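Local coordinates for protein putative agmatinase (Clostridium difficile, PDB 3LHL) that probably hydrolyses agmatine to putrescine and urea as a manganese-dependent member of the arginase family, at residues L41-Y55 against C264-D276. Sequence-based numbering, arbitrary orientation.
Sequences LETYSPFLDLDLEDY and CKILRELCLIISD
R268 bonds to E42 and E269 to S45, so two neighbours on helix 258-278 hold the start of the hairpin of strands 44-45 and 50-51 and the loop just before it. R268 NH1 donates to E42 O over 2.7 Å; E42 O lies close to the guanidinium plane, whereas the donor stands 43° above the carbonyl plane. Y44 O sits over one face of the same guanidinium. R268 NE forms a salt bridge with E269 OE2 at 2.7 Å, which should fix how the guanidinium is turned. The other carboxylate oxygen, E269 OE1, takes the S45 hydroxyl on its syn side, OG to OE1 2.6 Å. That OG also accepts from L48 N in an ST motif, so the buried serine ties the carboxylate to the G1-bulge turn.

Beyond this network, L272 packs against the hairpin: its CD1 touches S45 CB, and its CD2 lies 3.6 Å from L52 CD2. L52 CD1 rests against R268 CG. Farther along the helix, I273 CD1 meets both methyls of L48, tightly. With CG anti to its carbonyl carbon (chi1 -49°), Y55 lays one ring face over S275 CB, a CH-pi contact, while D54 CB covers the opposite face.

The hairpin thus covers a flank of helix 258-278, away from the manganese site. L267, L270 and C271 pack on F92 of strand 90-95, in the eight-stranded parallel sheet of the arginase-like α/β fold; helix 30-38 adjoins through F38, and helix 229-235 through F231 and I234.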
ATOM      1  N   LEU A  41     -19.225  -4.972  -8.062  1.00 38.13           N
ATOM      2  CA  LEU A  41     -19.369  -4.046  -6.945  1.00 35.49           C
ATOM      3  C   LEU A  41     -19.846  -2.673  -7.406  1.00 32.62           C
ATOM      4  O   LEU A  41     -19.559  -2.245  -8.523  1.00 32.94           O
ATOM      5  CB  LEU A  41     -18.044  -3.911  -6.190  1.00 37.73           C
ATOM      6  CG  LEU A  41     -17.688  -5.071  -5.256  1.00 39.71           C
ATOM      7  CD1 LEU A  41     -17.602  -6.373  -6.032  1.00 41.81           C
ATOM      8  CD2 LEU A  41     -16.370  -4.770  -4.565  1.00 42.47           C
ATOM      9  N   GLU A  42     -20.585  -1.992  -6.538  1.00 28.85           N
ATOM     10  CA  GLU A  42     -21.104  -0.667  -6.845  1.00 25.70           C
ATOM     11  C   GLU A  42     -19.964   0.321  -7.101  1.00 24.36           C
ATOM     12  O   GLU A  42     -18.927   0.268  -6.441  1.00 23.06           O
ATOM     13  CB  GLU A  42     -21.954  -0.154  -5.684  1.00 24.29           C
ATOM     14  CG  GLU A  42     -23.142  -1.031  -5.317  1.00 25.91           C
ATOM     15  CD  GLU A  42     -24.111  -1.236  -6.470  1.00 27.77           C
ATOM     16  OE1 GLU A  42     -24.190  -0.357  -7.356  1.00 27.76           O
ATOM     17  OE2 GLU A  42     -24.807  -2.273  -6.483  1.00 28.85           O
ATOM     18  N   THR A  43     -20.163   1.223  -8.057  1.00 22.93           N
ATOM     19  CA  THR A  43     -19.154   2.227  -8.374  1.00 21.82           C
ATOM     20  C   THR A  43     -19.359   3.444  -7.477  1.00 20.40           C
ATOM     21  O   THR A  43     -18.523   4.344  -7.431  1.00 18.14           O
ATOM     22  CB  THR A  43     -19.237   2.684  -9.856  1.00 23.88           C
ATOM     23  OG1 THR A  43     -20.484   3.353 -10.089  1.00 23.21           O
ATOM     24  CG2 THR A  43     -19.117   1.487 -10.792  1.00 22.04           C
ATOM     25  N   TYR A  44     -20.476   3.460  -6.755  1.00 18.61           N
ATOM     26  CA  TYR A  44     -20.787   4.570  -5.863  1.00 18.11           C
ATOM     27  C   TYR A  44     -20.435   4.245  -4.418  1.00 18.87           C
ATOM     28  O   TYR A  44     -20.703   3.147  -3.928  1.00 19.44           O
ATOM     29  CB  TYR A  44     -22.276   4.925  -5.943  1.00 18.19           C
ATOM     30  CG  TYR A  44     -22.692   5.999  -4.960  1.00 15.50           C
ATOM     31  CD1 TYR A  44     -22.180   7.291  -5.055  1.00 16.92           C
ATOM     32  CD2 TYR A  44     -23.578   5.718  -3.919  1.00 13.61           C
ATOM     33  CE1 TYR A  44     -22.538   8.282  -4.137  1.00 16.75           C
ATOM     34  CE2 TYR A  44     -23.941   6.699  -2.994  1.00 14.55           C
ATOM     35  CZ  TYR A  44     -23.416   7.977  -3.112  1.00 15.44           C
ATOM     36  OH  TYR A  44     -23.755   8.953  -2.204  1.00 17.68           O
ATOM     37  N   SER A  45     -19.833   5.210  -3.736  1.00 18.38           N
ATOM     38  CA  SER A  45     -19.467   5.030  -2.345  1.00 17.46           C
ATOM     39  C   SER A  45     -20.343   5.922  -1.480  1.00 18.03           C
ATOM     40  O   SER A  45     -20.197   7.145  -1.489  1.00 15.57           O
ATOM     41  CB  SER A  45     -17.996   5.382  -2.119  1.00 19.03           C
ATOM     42  OG  SER A  45     -17.680   5.366  -0.735  1.00 18.85           O
ATOM     43  N   PRO A  46     -21.281   5.319  -0.735  1.00 17.90           N
ATOM     44  CA  PRO A  46     -22.167   6.100   0.134  1.00 18.69           C
ATOM     45  C   PRO A  46     -21.407   6.735   1.295  1.00 18.88           C
ATOM     46  O   PRO A  46     -21.795   7.788   1.795  1.00 18.99           O
ATOM     47  CB  PRO A  46     -23.208   5.075   0.589  1.00 18.06           C
ATOM     48  CG  PRO A  46     -22.462   3.766   0.519  1.00 19.75           C
ATOM     49  CD  PRO A  46     -21.679   3.900  -0.763  1.00 18.01           C
ATOM     50  N   PHE A  47     -20.314   6.101   1.708  1.00 19.71           N
ATOM     51  CA  PHE A  47     -19.494   6.614   2.804  1.00 19.35           C
ATOM     52  C   PHE A  47     -18.784   7.907   2.395  1.00 20.35           C
ATOM     53  O   PHE A  47     -18.694   8.844   3.179  1.00 22.00           O
ATOM     54  CB  PHE A  47     -18.450   5.567   3.217  1.00 19.20           C
ATOM     55  CG  PHE A  47     -17.564   5.998   4.359  1.00 18.93           C
ATOM     56  CD1 PHE A  47     -18.097   6.236   5.623  1.00 19.37           C
ATOM     57  CD2 PHE A  47     -16.188   6.147   4.173  1.00 19.34           C
ATOM     58  CE1 PHE A  47     -17.270   6.618   6.696  1.00 21.22           C
ATOM     59  CE2 PHE A  47     -15.350   6.527   5.238  1.00 18.58           C
ATOM     60  CZ  PHE A  47     -15.894   6.763   6.500  1.00 18.13           C
ATOM     61  N   LEU A  48     -18.286   7.959   1.166  1.00 20.18           N
ATOM     62  CA  LEU A  48     -17.577   9.143   0.690  1.00 21.97           C
ATOM     63  C   LEU A  48     -18.436  10.037  -0.204  1.00 22.15           C
ATOM     64  O   LEU A  48     -18.090  11.193  -0.449  1.00 21.56           O
ATOM     65  CB  LEU A  48     -16.321   8.722  -0.089  1.00 18.99           C
ATOM     66  CG  LEU A  48     -15.278   7.892   0.668  1.00 18.24           C
ATOM     67  CD1 LEU A  48     -14.360   7.205  -0.329  1.00 16.05           C
ATOM     68  CD2 LEU A  48     -14.494   8.774   1.629  1.00 13.92           C
ATOM     69  N   ASP A  49     -19.550   9.489  -0.685  1.00 23.92           N
ATOM     70  CA  ASP A  49     -20.456  10.201  -1.582  1.00 22.25           C
ATOM     71  C   ASP A  49     -19.698  10.619  -2.840  1.00 22.14           C
ATOM     72  O   ASP A  49     -19.737  11.776  -3.260  1.00 21.57           O
ATOM     73  CB  ASP A  49     -21.073  11.424  -0.889  1.00 22.10           C
ATOM     74  CG  ASP A  49     -22.101  12.132  -1.763  1.00 24.11           C
ATOM     75  OD1 ASP A  49     -22.738  11.455  -2.601  1.00 21.28           O
ATOM     76  OD2 ASP A  49     -22.281  13.361  -1.606  1.00 25.39           O
ATOM     77  N   LEU A  50     -18.994   9.656  -3.424  1.00 22.50           N
ATOM     78  CA  LEU A  50     -18.223   9.858  -4.644  1.00 21.73           C
ATOM     79  C   LEU A  50     -18.523   8.657  -5.526  1.00 23.23           C
ATOM     80  O   LEU A  50     -18.877   7.594  -5.019  1.00 24.42           O
ATOM     81  CB  LEU A  50     -16.728   9.918  -4.327  1.00 21.73           C
ATOM     82  CG  LEU A  50     -16.244  11.100  -3.474  1.00 21.61           C
ATOM     83  CD1 LEU A  50     -14.769  10.919  -3.133  1.00 17.31           C
ATOM     84  CD2 LEU A  50     -16.464  12.409  -4.225  1.00 19.78           C
ATOM     85  N   ASP A  51     -18.381   8.814  -6.839  1.00 23.27           N
ATOM     86  CA  ASP A  51     -18.667   7.725  -7.768  1.00 24.02           C
ATOM     87  C   ASP A  51     -17.526   7.554  -8.767  1.00 24.42           C
ATOM     88  O   ASP A  51     -17.118   8.516  -9.420  1.00 24.67           O
ATOM     89  CB  ASP A  51     -19.967   8.026  -8.529  1.00 25.45           C
ATOM     90  CG  ASP A  51     -20.606   6.782  -9.130  1.00 27.93           C
ATOM     91  OD1 ASP A  51     -19.930   6.037  -9.868  1.00 30.00           O
ATOM     92  OD2 ASP A  51     -21.802   6.553  -8.864  1.00 32.56           O
ATOM     93  N   LEU A  52     -17.022   6.330  -8.896  1.00 24.91           N
ATOM     94  CA  LEU A  52     -15.932   6.055  -9.832  1.00 26.79           C
ATOM     95  C   LEU A  52     -16.229   6.544 -11.250  1.00 27.78           C
ATOM     96  O   LEU A  52     -15.313   6.864 -12.006  1.00 27.19           O
ATOM     97  CB  LEU A  52     -15.633   4.552  -9.875  1.00 25.38           C
ATOM     98  CG  LEU A  52     -14.855   3.967  -8.689  1.00 27.39           C
ATOM     99  CD1 LEU A  52     -14.690   2.463  -8.868  1.00 23.94           C
ATOM    100  CD2 LEU A  52     -13.491   4.646  -8.588  1.00 23.97           C
ATOM    101  N   GLU A  53     -17.510   6.615 -11.599  1.00 29.22           N
ATOM    102  CA  GLU A  53     -17.930   7.041 -12.929  1.00 31.08           C
ATOM    103  C   GLU A  53     -17.659   8.502 -13.270  1.00 30.06           C
ATOM    104  O   GLU A  53     -17.705   8.882 -14.439  1.00 30.25           O
ATOM    105  CB  GLU A  53     -19.420   6.747 -13.121  1.00 35.02           C
ATOM    106  CG  GLU A  53     -19.754   5.268 -13.093  1.00 42.48           C
ATOM    107  CD  GLU A  53     -21.235   4.997 -13.285  1.00 47.57           C
ATOM    108  OE1 GLU A  53     -22.042   5.464 -12.444  1.00 48.96           O
ATOM    109  OE2 GLU A  53     -21.589   4.316 -14.276  1.00 49.07           O
ATOM    110  N   ASP A  54     -17.382   9.325 -12.265  1.00 27.50           N
ATOM    111  CA  ASP A  54     -17.111  10.736 -12.520  1.00 27.51           C
ATOM    112  C   ASP A  54     -15.632  10.991 -12.782  1.00 26.86           C
ATOM    113  O   ASP A  54     -15.218  12.140 -12.914  1.00 25.20           O
ATOM    114  CB  ASP A  54     -17.534  11.600 -11.328  1.00 28.13           C
ATOM    115  CG  ASP A  54     -18.996  11.435 -10.972  1.00 30.64           C
ATOM    116  OD1 ASP A  54     -19.824  11.290 -11.895  1.00 32.99           O
ATOM    117  OD2 ASP A  54     -19.317  11.469  -9.766  1.00 30.93           O
ATOM    118  N   TYR A  55     -14.836   9.931 -12.871  1.00 24.93           N
ATOM    119  CA  TYR A  55     -13.406  10.123 -13.058  1.00 26.53           C
ATOM    120  C   TYR A  55     -12.752   9.325 -14.170  1.00 27.04           C
ATOM    121  O   TYR A  55     -13.278   8.314 -14.640  1.00 27.67           O
ATOM    122  CB  TYR A  55     -12.676   9.811 -11.748  1.00 25.02           C
ATOM    123  CG  TYR A  55     -13.278  10.503 -10.552  1.00 24.60           C
ATOM    124  CD1 TYR A  55     -13.124  11.876 -10.369  1.00 23.31           C
ATOM    125  CD2 TYR A  55     -14.052   9.791  -9.631  1.00 23.96           C
ATOM    126  CE1 TYR A  55     -13.733  12.529  -9.300  1.00 23.63           C
ATOM    127  CE2 TYR A  55     -14.666  10.434  -8.558  1.00 23.75           C
ATOM    128  CZ  TYR A  55     -14.503  11.803  -8.402  1.00 24.16           C
ATOM    129  OH  TYR A  55     -15.132  12.449  -7.364  1.00 28.16           O
ATOM    130  N   CYS A 264     -11.191  -5.101  -2.682  1.00 15.06           N
ATOM    131  CA  CYS A 264     -11.864  -4.436  -3.784  1.00 16.56           C
ATOM    132  C   CYS A 264     -12.476  -3.126  -3.326  1.00 17.26           C
ATOM    133  O   CYS A 264     -12.357  -2.111  -4.009  1.00 17.22           O
ATOM    134  CB  CYS A 264     -12.943  -5.340  -4.370  1.00 14.79           C
ATOM    135  SG  CYS A 264     -12.294  -6.718  -5.350  1.00 17.03           S
ATOM    136  N   LYS A 265     -13.119  -3.146  -2.163  1.00 16.48           N
ATOM    137  CA  LYS A 265     -13.745  -1.942  -1.640  1.00 17.02           C
ATOM    138  C   LYS A 265     -12.683  -0.911  -1.268  1.00 16.32           C
ATOM    139  O   LYS A 265     -12.849   0.284  -1.519  1.00 16.55           O
ATOM    140  CB  LYS A 265     -14.610  -2.278  -0.423  1.00 17.97           C
ATOM    141  CG  LYS A 265     -15.478  -1.122   0.064  1.00 19.05           C
ATOM    142  CD  LYS A 265     -16.407  -1.575   1.186  1.00 18.48           C
ATOM    143  CE  LYS A 265     -17.432  -0.508   1.527  1.00 18.71           C
ATOM    144  NZ  LYS A 265     -18.478  -1.042   2.446  1.00 21.59           N
ATOM    145  N   ILE A 266     -11.587  -1.370  -0.673  1.00 15.53           N
ATOM    146  CA  ILE A 266     -10.519  -0.457  -0.301  1.00 15.32           C
ATOM    147  C   ILE A 266      -9.944   0.169  -1.570  1.00 14.31           C
ATOM    148  O   ILE A 266      -9.660   1.363  -1.618  1.00 13.26           O
ATOM    149  CB  ILE A 266      -9.419  -1.190   0.505  1.00 15.81           C
ATOM    150  CG1 ILE A 266      -9.958  -1.530   1.898  1.00 15.20           C
ATOM    151  CG2 ILE A 266      -8.166  -0.325   0.614  1.00 15.39           C
ATOM    152  CD1 ILE A 266      -8.975  -2.263   2.791  1.00 14.27           C
ATOM    153  N   LEU A 267      -9.792  -0.644  -2.605  1.00 16.39           N
ATOM    154  CA  LEU A 267      -9.273  -0.151  -3.872  1.00 17.10           C
ATOM    155  C   LEU A 267     -10.181   0.971  -4.386  1.00 16.60           C
ATOM    156  O   LEU A 267      -9.704   2.036  -4.799  1.00 16.95           O
ATOM    157  CB  LEU A 267      -9.211  -1.290  -4.895  1.00 15.05           C
ATOM    158  CG  LEU A 267      -8.921  -0.891  -6.344  1.00 18.49           C
ATOM    159  CD1 LEU A 267      -7.577  -0.186  -6.441  1.00 19.68           C
ATOM    160  CD2 LEU A 267      -8.942  -2.133  -7.220  1.00 20.25           C
ATOM    161  N   ARG A 268     -11.488   0.735  -4.349  1.00 15.36           N
ATOM    162  CA  ARG A 268     -12.439   1.737  -4.825  1.00 17.06           C
ATOM    163  C   ARG A 268     -12.353   3.058  -4.069  1.00 16.50           C
ATOM    164  O   ARG A 268     -12.195   4.116  -4.682  1.00 16.29           O
ATOM    165  CB  ARG A 268     -13.873   1.220  -4.733  1.00 16.22           C
ATOM    166  CG  ARG A 268     -14.886   2.197  -5.320  1.00 17.61           C
ATOM    167  CD  ARG A 268     -16.304   1.756  -5.047  1.00 17.94           C
ATOM    168  NE  ARG A 268     -16.632   1.871  -3.630  1.00 21.92           N
ATOM    169  CZ  ARG A 268     -17.695   1.316  -3.059  1.00 20.00           C
ATOM    170  NH1 ARG A 268     -18.541   0.594  -3.782  1.00 23.17           N
ATOM    171  NH2 ARG A 268     -17.915   1.488  -1.764  1.00 18.51           N
ATOM    172  N   GLU A 269     -12.453   2.998  -2.743  1.00 16.69           N
ATOM    173  CA  GLU A 269     -12.410   4.212  -1.932  1.00 19.37           C
ATOM    174  C   GLU A 269     -11.129   5.011  -2.169  1.00 20.25           C
ATOM    175  O   GLU A 269     -11.164   6.242  -2.248  1.00 20.18           O
ATOM    176  CB  GLU A 269     -12.547   3.871  -0.441  1.00 20.17           C
ATOM    177  CG  GLU A 269     -13.693   2.912  -0.116  1.00 23.49           C
ATOM    178  CD  GLU A 269     -15.064   3.437  -0.532  1.00 26.86           C
ATOM    179  OE1 GLU A 269     -15.837   3.876   0.351  1.00 27.87           O
ATOM    180  OE2 GLU A 269     -15.370   3.412  -1.742  1.00 25.79           O
ATOM    181  N   LEU A 270     -10.000   4.317  -2.284  1.00 19.78           N
ATOM    182  CA  LEU A 270      -8.732   4.996  -2.514  1.00 19.55           C
ATOM    183  C   LEU A 270      -8.698   5.674  -3.874  1.00 19.03           C
ATOM    184  O   LEU A 270      -8.209   6.791  -3.992  1.00 20.43           O
ATOM    185  CB  LEU A 270      -7.564   4.016  -2.381  1.00 20.51           C
ATOM    186  CG  LEU A 270      -7.224   3.625  -0.938  1.00 21.47           C
ATOM    187  CD1 LEU A 270      -6.130   2.577  -0.928  1.00 19.90           C
ATOM    188  CD2 LEU A 270      -6.781   4.864  -0.166  1.00 21.39           C
ATOM    189  N   CYS A 271      -9.212   5.004  -4.903  1.00 19.32           N
ATOM    190  CA  CYS A 271      -9.240   5.598  -6.233  1.00 18.91           C
ATOM    191  C   CYS A 271     -10.095   6.857  -6.170  1.00 19.58           C
ATOM    192  O   CYS A 271      -9.717   7.906  -6.687  1.00 20.85           O
ATOM    193  CB  CYS A 271      -9.835   4.625  -7.257  1.00 19.17           C
ATOM    194  SG  CYS A 271      -8.726   3.293  -7.783  1.00 21.85           S
ATOM    195  N   LEU A 272     -11.254   6.747  -5.529  1.00 19.31           N
ATOM    196  CA  LEU A 272     -12.150   7.885  -5.403  1.00 20.06           C
ATOM    197  C   LEU A 272     -11.441   9.053  -4.719  1.00 20.33           C
ATOM    198  O   LEU A 272     -11.395  10.165  -5.245  1.00 18.84           O
ATOM    199  CB  LEU A 272     -13.396   7.480  -4.614  1.00 19.34           C
ATOM    200  CG  LEU A 272     -14.325   6.523  -5.368  1.00 21.22           C
ATOM    201  CD1 LEU A 272     -15.439   6.039  -4.457  1.00 20.04           C
ATOM    202  CD2 LEU A 272     -14.894   7.235  -6.590  1.00 20.94           C
ATOM    203  N   ILE A 273     -10.874   8.783  -3.553  1.00 19.88           N
ATOM    204  CA  ILE A 273     -10.166   9.795  -2.783  1.00 21.87           C
ATOM    205  C   ILE A 273      -9.071  10.505  -3.579  1.00 21.21           C
ATOM    206  O   ILE A 273      -9.004  11.732  -3.596  1.00 19.79           O
ATOM    207  CB  ILE A 273      -9.574   9.156  -1.498  1.00 24.51           C
ATOM    208  CG1 ILE A 273     -10.423   9.571  -0.304  1.00 25.84           C
ATOM    209  CG2 ILE A 273      -8.115   9.539  -1.304  1.00 27.80           C
ATOM    210  CD1 ILE A 273     -11.875   9.239  -0.470  1.00 27.28           C
ATOM    211  N   ILE A 274      -8.219   9.730  -4.238  1.00 20.60           N
ATOM    212  CA  ILE A 274      -7.129  10.302  -5.014  1.00 20.96           C
ATOM    213  C   ILE A 274      -7.658  11.011  -6.259  1.00 21.13           C
ATOM    214  O   ILE A 274      -7.256  12.138  -6.557  1.00 18.11           O
ATOM    215  CB  ILE A 274      -6.114   9.202  -5.431  1.00 19.60           C
ATOM    216  CG1 ILE A 274      -5.545   8.527  -4.183  1.00 18.38           C
ATOM    217  CG2 ILE A 274      -4.976   9.811  -6.242  1.00 18.85           C
ATOM    218  CD1 ILE A 274      -4.695   7.314  -4.480  1.00 18.64           C
ATOM    219  N   SER A 275      -8.568  10.357  -6.973  1.00 21.98           N
ATOM    220  CA  SER A 275      -9.135  10.934  -8.187  1.00 24.41           C
ATOM    221  C   SER A 275      -9.816  12.270  -7.928  1.00 25.94           C
ATOM    222  O   SER A 275      -9.711  13.195  -8.736  1.00 26.34           O
ATOM    223  CB  SER A 275     -10.137   9.968  -8.817  1.00 23.08           C
ATOM    224  OG  SER A 275      -9.480   8.805  -9.282  1.00 25.42           O
ATOM    225  N   ASP A 276     -10.504  12.374  -6.797  1.00 27.08           N
ATOM    226  CA  ASP A 276     -11.203  13.605  -6.461  1.00 28.93           C
ATOM    227  C   ASP A 276     -10.246  14.762  -6.206  1.00 30.18           C
ATOM    228  O   ASP A 276     -10.521  15.894  -6.605  1.00 28.61           O
ATOM    229  CB  ASP A 276     -12.096  13.404  -5.236  1.00 28.67           C
ATOM    230  CG  ASP A 276     -12.968  14.614  -4.953  1.00 29.75           C
ATOM    231  OD1 ASP A 276     -13.761  14.983  -5.840  1.00 31.10           O
ATOM    232  OD2 ASP A 276     -12.858  15.198  -3.854  1.00 31.01           O
TER